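Local coordinates for protein cadherin-5 (Gallus gallus, PDB 3PPE) that mediates calcium-dependent, homophilic adhesion between endothelial cells and helps couple actin fibres to their junctions, at residues A140-Q145 with V180-A185; D96-A101 with L186-E191. All blocks are in the same frame, centred on the assembly; numbering follows the deposited sequence.

Contact 1: residues A140-Q145 with V180-A185; sequences ATVTYQ and VKAKDA. With CA (calcium ion), chain D.
Gln145 and Lys181 form an antiparallel hydrogen-bonded pair, where strands 142-148 and 175-184 run side by side in the Greek-key beta sandwich of the second cadherin domain (EC2). Gln145 N to Lys181 O is 2.9 Å and Lys181 N to Gln145 O is 2.8 Å. Toward the calcium end, Thr143 reinforces the strand pairing. Thr143 OG1 lies between the backbone N and the carbonyl carbon (chi1 69°) and donates to Lys183 O at 2.6 Å. This hydroxyl lies in the carbonyl plane, whereas Thr143 N approaches the same oxygen from above the plane. Lys183 O thus takes two hydrogen bonds from one residue. A water donates to Thr143 OG1 and to Asp184 O and accepts from Lys183 NZ. A valine in place of Thr143 would probably cost Lys183 O its hydroxyl donor and leave the water without its hydroxyl acceptor. On the other face, Ala182 CB lies 4.0 Å from Val142 CG1 and 4.1 Å from Tyr144 CD2, meeting the tyrosine ring obliquely. Tyr144 OH bonds to Ala128 N on strand 122-129. Asp184 is on this face too. Its OD2 accepts a hydrogen bond from Leu188 N, and Asp184 OD1 binds a calcium ion at 2.6 Å.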
# COMPACT_ATOMS: atom_id res chain seq x y z
N ALA A 140 1.83 -23.00 1.59
CA ALA A 140 1.08 -24.16 2.01
C ALA A 140 1.68 -25.41 1.35
O ALA A 140 1.00 -26.43 1.16
CB ALA A 140 -0.35 -23.99 1.62
N THR A 141 2.95 -25.34 0.98
CA THR A 141 3.63 -26.47 0.41
C THR A 141 4.11 -27.35 1.58
O THR A 141 4.94 -26.90 2.38
CB THR A 141 4.86 -26.02 -0.40
OG1 THR A 141 4.44 -25.22 -1.51
CG2 THR A 141 5.60 -27.22 -0.96
N VAL A 142 3.65 -28.60 1.65
CA VAL A 142 3.95 -29.46 2.80
C VAL A 142 5.03 -30.45 2.39
O VAL A 142 4.98 -31.01 1.30
CB VAL A 142 2.69 -30.23 3.25
CG1 VAL A 142 3.00 -31.12 4.50
CG2 VAL A 142 1.43 -29.28 3.50
N THR A 143 6.00 -30.68 3.27
CA THR A 143 7.04 -31.70 3.11
C THR A 143 7.04 -32.59 4.37
O THR A 143 6.55 -32.19 5.41
CB THR A 143 8.48 -31.08 2.90
OG1 THR A 143 8.90 -30.46 4.11
CG2 THR A 143 8.47 -30.04 1.81
N TYR A 144 7.54 -33.82 4.26
CA TYR A 144 7.42 -34.80 5.33
C TYR A 144 8.78 -35.44 5.62
O TYR A 144 9.55 -35.66 4.70
CB TYR A 144 6.45 -35.90 4.89
CG TYR A 144 5.02 -35.45 4.63
CD1 TYR A 144 4.64 -35.01 3.37
CD2 TYR A 144 4.08 -35.43 5.66
CE1 TYR A 144 3.31 -34.57 3.11
CE2 TYR A 144 2.72 -35.00 5.41
CZ TYR A 144 2.36 -34.60 4.15
OH TYR A 144 1.09 -34.17 3.89
N GLN A 145 9.02 -35.81 6.88
CA GLN A 145 10.22 -36.49 7.28
C GLN A 145 9.82 -37.55 8.32
O GLN A 145 8.91 -37.32 9.13
CB GLN A 145 11.19 -35.41 7.86
CG GLN A 145 12.52 -35.89 8.41
CD GLN A 145 13.37 -34.73 9.06
OE1 GLN A 145 12.88 -33.58 9.24
NE2 GLN A 145 14.61 -35.05 9.42
N VAL A 180 6.32 -39.22 12.36
CA VAL A 180 6.47 -38.40 11.17
C VAL A 180 6.34 -36.92 11.56
O VAL A 180 5.70 -36.58 12.56
CB VAL A 180 5.48 -38.88 10.03
CG1 VAL A 180 4.02 -38.68 10.43
CG2 VAL A 180 5.80 -38.23 8.66
N LYS A 181 7.00 -36.04 10.81
CA LYS A 181 6.94 -34.63 11.08
C LYS A 181 6.69 -33.96 9.73
O LYS A 181 7.24 -34.37 8.68
CB LYS A 181 8.28 -34.16 11.67
CG LYS A 181 8.28 -32.67 12.13
CD LYS A 181 9.54 -32.30 12.93
CE LYS A 181 9.27 -31.07 13.86
NZ LYS A 181 10.60 -30.50 14.39
N ALA A 182 5.86 -32.91 9.74
CA ALA A 182 5.58 -32.14 8.54
C ALA A 182 6.07 -30.70 8.69
O ALA A 182 6.22 -30.19 9.80
CB ALA A 182 4.10 -32.17 8.22
N LYS A 183 6.31 -30.04 7.56
CA LYS A 183 7.03 -28.77 7.55
C LYS A 183 6.96 -28.11 6.18
O LYS A 183 7.43 -28.67 5.18
CB LYS A 183 8.48 -28.98 7.96
CG LYS A 183 9.38 -27.77 7.72
CD LYS A 183 10.73 -27.95 8.38
CE LYS A 183 11.48 -29.14 7.80
NZ LYS A 183 12.38 -28.73 6.68
N ASP A 184 6.37 -26.92 6.13
CA ASP A 184 6.16 -26.22 4.86
C ASP A 184 7.48 -25.74 4.27
O ASP A 184 8.49 -25.65 4.97
CB ASP A 184 5.20 -25.04 5.06
CG ASP A 184 5.86 -23.87 5.75
OD1 ASP A 184 5.14 -23.00 6.27
OD2 ASP A 184 7.11 -23.81 5.78
N ALA A 185 7.46 -25.42 2.98
CA ALA A 185 8.69 -25.32 2.20
C ALA A 185 9.55 -24.16 2.68
O ALA A 185 10.73 -24.06 2.33
CB ALA A 185 8.37 -25.17 0.72
CA CA D . 2.60 -22.45 5.95
O HOH W 1 10.63 -27.93 4.40

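Contact 2: residues D96-A101 with L186-E191; sequences DINDNA and LGLTGE. With CA (calcium ion), chain E; CA (calcium ion), chain D; CA (calcium ion), chain C.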
# COMPACT_ATOMS: atom_id res chain seq x y z
N ASP A 96 -1.56 -13.01 1.95
CA ASP A 96 -1.12 -14.05 2.87
C ASP A 96 0.32 -13.87 3.35
O ASP A 96 1.22 -13.65 2.55
CB ASP A 96 -1.20 -15.40 2.13
CG ASP A 96 -1.05 -16.60 3.06
OD1 ASP A 96 -0.29 -17.53 2.71
OD2 ASP A 96 -1.69 -16.62 4.13
N ILE A 97 0.56 -14.04 4.64
CA ILE A 97 1.91 -14.30 5.10
C ILE A 97 2.00 -15.77 5.51
O ILE A 97 0.98 -16.43 5.81
CB ILE A 97 2.38 -13.33 6.27
CG1 ILE A 97 1.66 -13.59 7.59
CG2 ILE A 97 2.29 -11.81 5.80
CD1 ILE A 97 2.43 -13.04 8.84
N ASN A 98 3.21 -16.30 5.52
CA ASN A 98 3.43 -17.65 5.99
C ASN A 98 3.41 -17.71 7.53
O ASN A 98 4.42 -17.56 8.18
CB ASN A 98 4.73 -18.25 5.43
CG ASN A 98 4.74 -19.76 5.59
OD1 ASN A 98 3.70 -20.41 5.39
ND2 ASN A 98 5.85 -20.32 6.00
N ASP A 99 2.23 -17.90 8.11
CA ASP A 99 2.13 -17.90 9.56
C ASP A 99 1.49 -19.17 10.14
O ASP A 99 1.16 -19.22 11.31
CB ASP A 99 1.45 -16.62 10.07
CG ASP A 99 0.04 -16.39 9.52
OD1 ASP A 99 -0.35 -16.90 8.43
OD2 ASP A 99 -0.73 -15.63 10.20
N ASN A 100 1.32 -20.20 9.30
CA ASN A 100 0.82 -21.49 9.73
C ASN A 100 1.76 -22.62 9.33
O ASN A 100 2.34 -22.63 8.23
CB ASN A 100 -0.61 -21.77 9.21
CG ASN A 100 -1.63 -20.76 9.74
OD1 ASN A 100 -1.81 -19.69 9.17
ND2 ASN A 100 -2.28 -21.08 10.85
N ALA A 101 1.92 -23.57 10.23
CA ALA A 101 2.69 -24.77 9.92
C ALA A 101 1.70 -25.88 9.49
O ALA A 101 0.50 -25.80 9.78
CB ALA A 101 3.53 -25.20 11.14
N LEU A 186 8.96 -23.28 3.49
CA LEU A 186 9.68 -22.14 4.04
C LEU A 186 10.22 -22.45 5.43
O LEU A 186 10.92 -21.64 6.03
CB LEU A 186 8.78 -20.91 4.08
CG LEU A 186 8.50 -20.23 2.74
CD1 LEU A 186 7.46 -21.00 1.95
CD2 LEU A 186 8.06 -18.79 2.95
N GLY A 187 9.87 -23.62 5.95
CA GLY A 187 10.57 -24.19 7.09
C GLY A 187 9.72 -24.19 8.35
O GLY A 187 10.18 -24.56 9.42
N LEU A 188 8.46 -23.77 8.21
CA LEU A 188 7.59 -23.58 9.36
C LEU A 188 7.15 -24.91 9.95
O LEU A 188 6.42 -25.67 9.31
CB LEU A 188 6.36 -22.75 8.96
CG LEU A 188 5.99 -21.60 9.90
CD1 LEU A 188 7.20 -20.73 10.20
CD2 LEU A 188 4.86 -20.77 9.32
N THR A 189 7.59 -25.18 11.17
CA THR A 189 7.00 -26.23 11.99
C THR A 189 7.06 -25.88 13.47
O THR A 189 7.36 -24.75 13.84
CB THR A 189 7.69 -27.59 11.76
OG1 THR A 189 6.98 -28.62 12.46
CG2 THR A 189 9.12 -27.54 12.25
N GLY A 190 6.78 -26.87 14.32
CA GLY A 190 5.61 -27.70 14.15
C GLY A 190 5.36 -28.42 15.47
O GLY A 190 6.19 -29.21 15.92
N GLU A 191 4.22 -28.13 16.08
CA GLU A 191 3.38 -29.18 16.66
C GLU A 191 2.00 -28.54 16.79
O GLU A 191 1.76 -27.74 17.70
CB GLU A 191 3.83 -29.74 18.01
CG GLU A 191 5.09 -30.59 17.94
CD GLU A 191 6.36 -29.76 17.93
OE1 GLU A 191 6.25 -28.52 18.02
OE2 GLU A 191 7.46 -30.34 17.84
CA CA E . -1.30 -16.92 6.41
CA CA D . 2.60 -22.45 5.95
CA CA C . -3.02 -15.51 9.77
O HOH W 2 -2.95 -17.47 11.27
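Asn98 and Leu188 reach toward each other tip to tip, with Asn98 ND2 3.5 Å from Leu188 CD2. With CG anti to the backbone N (chi1 -164°), the Asn98 side chain extends toward the 186-191 loop. Its amide divides its work. Asn98 OD1 binds a calcium ion at 2.4 Å, while ND2 packs against Leu186 and Leu188 and probably also hydrogen-bonds to Asp184 OD1. Leu186 crosses Asn98 obliquely, and Leu186 CB lies 3.6 Å from Asn98 ND2. The CD2 methyl of Leu188 also meets the backbone of 96-101. Leu188 CD2 sits 3.4 Å from Asn98 O and 3.3 Å from Asn100 O, the latter itself a ligand of the same calcium ion. Beyond it, Ala101 CB points toward the other loop and rests on Leu188 O at 3.5 Å and on Thr189 CA. No hydrogen bond joins the two segments, so their direct contact is made by packing. Asp99 turns away from this contact. Its carboxylate bridges the two other calcium ions, with OD1 on one and OD2 on the other. Asp96 OD2 and Ile97 O join OD1 on the first of these, with Glu11, Glu64 and Asp132. Segment 96-101 links EC1 and EC2, and this is the three-calcium interdomain site characteristic of cadherins.

How the contacts relate
From the N terminus, the chain passes through the first cadherin domain and reaches the linker 96-101. It then enters the second domain, where 140-145 leads into one edge strand of a sheet. Strand 175-184 returns beside it, and contact 1 closes the inner loop. The next residues, 186-191, turn back to the linker, and contact 2 closes an outer loop that encloses the first. Contact 1 therefore lies within one domain, while contact 2 ties that domain to the linker. The calcium ion held by Asn98, Asn100 and Asp184 belongs to both. Asp184 OD1 also lies 2.8 Å from Asn98 ND2, a probable hydrogen bond.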